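Local coordinates for erythrocyte membrane protein 1 (Plasmodium falciparum, PDB 2YK0) that is a parasite adhesin of the infected erythrocyte surface that probably binds host cell receptors, represented here by its N-terminal DBL1-alpha and CIDR-gamma double domain, at residues 649-654 / 697-702. The protein carries 8 engineered substitutions. Numbering follows the deposited sequence.
Sequences FKVKSY and DIVTIL
On the helical turn that brings Val651 against Ile698, Phe649 O accepts two bonds. Ser653 N gives Phe649 O the usual helix bond at 2.9 Å. Ser653 OG reaches the same Phe649 O at 3.2 Å, from the other face of the carbonyl plane. The hydroxyl also lies over the centre of the Phe649 ring. All this is on the far side of the turn from the contact, which is apolar. Val651 carries it. Val651 CG1 is anti to the backbone N (chi1 174°) and lies against Ile698, 3.7 Å from Ile698 CD1. The two side chains run past each other in opposite directions. Val651 CG1 also meets Val699 CG2 at 4.0 Å, so this one methyl touches two consecutive residues. Ile698 CD1 reaches on to the backbone of Lys652, 3.7 Å from Lys652 CA. The Lys652 chain passes Ile698 at about a right angle, and its end turns away. The axes of 649-654 and 698-702 come within 10.3 Å at nearly a right angle (87°). The contact thus joins helix 647-657 to the first turn of helix 698-716 in the CIDR-gamma region. Val699 also packs on Trp582 and Trp629, of helices 575-601 and 611-636. With carbon meeting carbon throughout the close approaches, the join rests on a small buried apolar surface rather than on directional bonds.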
loop_
_atom_site.group_PDB
_atom_site.type_symbol
_atom_site.label_atom_id
_atom_site.label_comp_id
_atom_site.label_asym_id
_atom_site.label_seq_id
_atom_site.Cartn_x
_atom_site.Cartn_y
_atom_site.Cartn_z
ATOM N N PHE A 649 -7.548 22.726 -29.923
ATOM C CA PHE A 649 -6.946 21.546 -30.550
ATOM C C PHE A 649 -5.904 20.887 -29.621
ATOM O O PHE A 649 -5.800 19.649 -29.619
ATOM C CB PHE A 649 -6.341 21.909 -31.926
ATOM C CG PHE A 649 -5.641 20.807 -32.703
ATOM C CD1 PHE A 649 -6.348 19.709 -33.179
ATOM C CD2 PHE A 649 -4.283 20.897 -33.003
ATOM C CE1 PHE A 649 -5.699 18.701 -33.889
ATOM C CE2 PHE A 649 -3.639 19.891 -33.726
ATOM C CZ PHE A 649 -4.347 18.799 -34.154
ATOM N N LYS A 650 -5.158 21.702 -28.813
ATOM C CA LYS A 650 -4.165 21.166 -27.867
ATOM C C LYS A 650 -4.858 20.357 -26.798
ATOM O O LYS A 650 -4.345 19.329 -26.359
ATOM C CB LYS A 650 -3.295 22.286 -27.241
ATOM C CG LYS A 650 -2.253 21.826 -26.197
ATOM C CD LYS A 650 -1.267 20.773 -26.722
ATOM C CE LYS A 650 -0.705 19.919 -25.615
ATOM N NZ LYS A 650 -0.472 18.521 -26.075
ATOM N N VAL A 651 -6.035 20.840 -26.385
ATOM C CA VAL A 651 -6.891 20.233 -25.364
ATOM C C VAL A 651 -7.438 18.896 -25.908
ATOM O O VAL A 651 -7.389 17.904 -25.182
ATOM C CB VAL A 651 -7.971 21.237 -24.869
ATOM C CG1 VAL A 651 -8.962 20.590 -23.915
ATOM C CG2 VAL A 651 -7.317 22.426 -24.189
ATOM N N LYS A 652 -7.858 18.852 -27.200
ATOM C CA LYS A 652 -8.343 17.627 -27.838
ATOM C C LYS A 652 -7.214 16.609 -27.896
ATOM O O LYS A 652 -7.352 15.530 -27.318
ATOM C CB LYS A 652 -8.927 17.918 -29.236
ATOM C CG LYS A 652 -10.282 17.239 -29.480
ATOM C CD LYS A 652 -10.833 17.544 -30.875
ATOM C CE LYS A 652 -11.598 16.391 -31.487
ATOM N NZ LYS A 652 -11.370 16.261 -32.955
ATOM N N SER A 653 -6.065 17.000 -28.513
ATOM C CA SER A 653 -4.827 16.208 -28.597
ATOM C C SER A 653 -4.487 15.535 -27.246
ATOM O O SER A 653 -4.390 14.309 -27.196
ATOM C CB SER A 653 -3.662 17.071 -29.080
ATOM O OG SER A 653 -3.744 17.377 -30.464
ATOM N N TYR A 654 -4.402 16.320 -26.147
ATOM C CA TYR A 654 -4.167 15.779 -24.802
ATOM C C TYR A 654 -5.267 14.765 -24.398
ATOM O O TYR A 654 -4.937 13.668 -23.962
ATOM C CB TYR A 654 -4.057 16.900 -23.757
ATOM C CG TYR A 654 -3.589 16.404 -22.405
ATOM C CD1 TYR A 654 -2.230 16.302 -22.109
ATOM C CD2 TYR A 654 -4.503 16.011 -21.424
ATOM C CE1 TYR A 654 -1.788 15.789 -20.885
ATOM C CE2 TYR A 654 -4.074 15.505 -20.191
ATOM C CZ TYR A 654 -2.712 15.401 -19.924
ATOM O OH TYR A 654 -2.266 14.929 -18.705
ATOM N N ASP A 697 -13.081 25.634 -26.012
ATOM C CA ASP A 697 -12.239 24.484 -25.680
ATOM C C ASP A 697 -13.008 23.523 -24.783
ATOM O O ASP A 697 -14.017 23.915 -24.181
ATOM C CB ASP A 697 -10.984 24.913 -24.914
ATOM C CG ASP A 697 -10.298 26.174 -25.373
ATOM O OD1 ASP A 697 -10.884 27.266 -25.196
ATOM O OD2 ASP A 697 -9.109 26.096 -25.722
ATOM N N ILE A 698 -12.483 22.280 -24.639
ATOM C CA ILE A 698 -13.095 21.257 -23.791
ATOM C C ILE A 698 -13.160 21.686 -22.327
ATOM O O ILE A 698 -14.190 21.487 -21.678
ATOM C CB ILE A 698 -12.567 19.811 -24.017
ATOM C CG1 ILE A 698 -12.275 19.560 -25.525
ATOM C CG2 ILE A 698 -13.582 18.780 -23.458
ATOM C CD1 ILE A 698 -11.287 18.484 -25.839
ATOM N N VAL A 699 -12.091 22.355 -21.845
ATOM C CA VAL A 699 -12.012 22.865 -20.469
ATOM C C VAL A 699 -13.174 23.844 -20.214
ATOM O O VAL A 699 -14.011 23.550 -19.360
ATOM C CB VAL A 699 -10.617 23.448 -20.107
ATOM C CG1 VAL A 699 -10.530 23.806 -18.627
ATOM C CG2 VAL A 699 -9.495 22.495 -20.493
ATOM N N THR A 700 -13.275 24.932 -21.019
ATOM C CA THR A 700 -14.378 25.889 -20.907
ATOM C C THR A 700 -15.761 25.228 -20.999
ATOM O O THR A 700 -16.581 25.462 -20.129
ATOM C CB THR A 700 -14.189 27.210 -21.695
ATOM O OG1 THR A 700 -15.440 27.601 -22.247
ATOM C CG2 THR A 700 -13.227 27.111 -22.823
ATOM N N ILE A 701 -16.003 24.357 -21.984
ATOM C CA ILE A 701 -17.308 23.685 -22.058
ATOM C C ILE A 701 -17.581 22.828 -20.818
ATOM O O ILE A 701 -18.665 22.954 -20.245
ATOM C CB ILE A 701 -17.659 22.997 -23.409
ATOM C CG1 ILE A 701 -16.592 21.975 -23.819
ATOM C CG2 ILE A 701 -17.997 24.024 -24.505
ATOM C CD1 ILE A 701 -16.403 21.743 -25.280
ATOM N N LEU A 702 -16.570 22.066 -20.338
ATOM C CA LEU A 702 -16.687 21.254 -19.119
ATOM C C LEU A 702 -17.045 22.088 -17.870
ATOM O O LEU A 702 -17.832 21.632 -17.037
ATOM C CB LEU A 702 -15.397 20.464 -18.851
ATOM C CG LEU A 702 -15.184 19.214 -19.672
ATOM C CD1 LEU A 702 -13.762 18.758 -19.581
ATOM C CD2 LEU A 702 -16.117 18.110 -19.245
#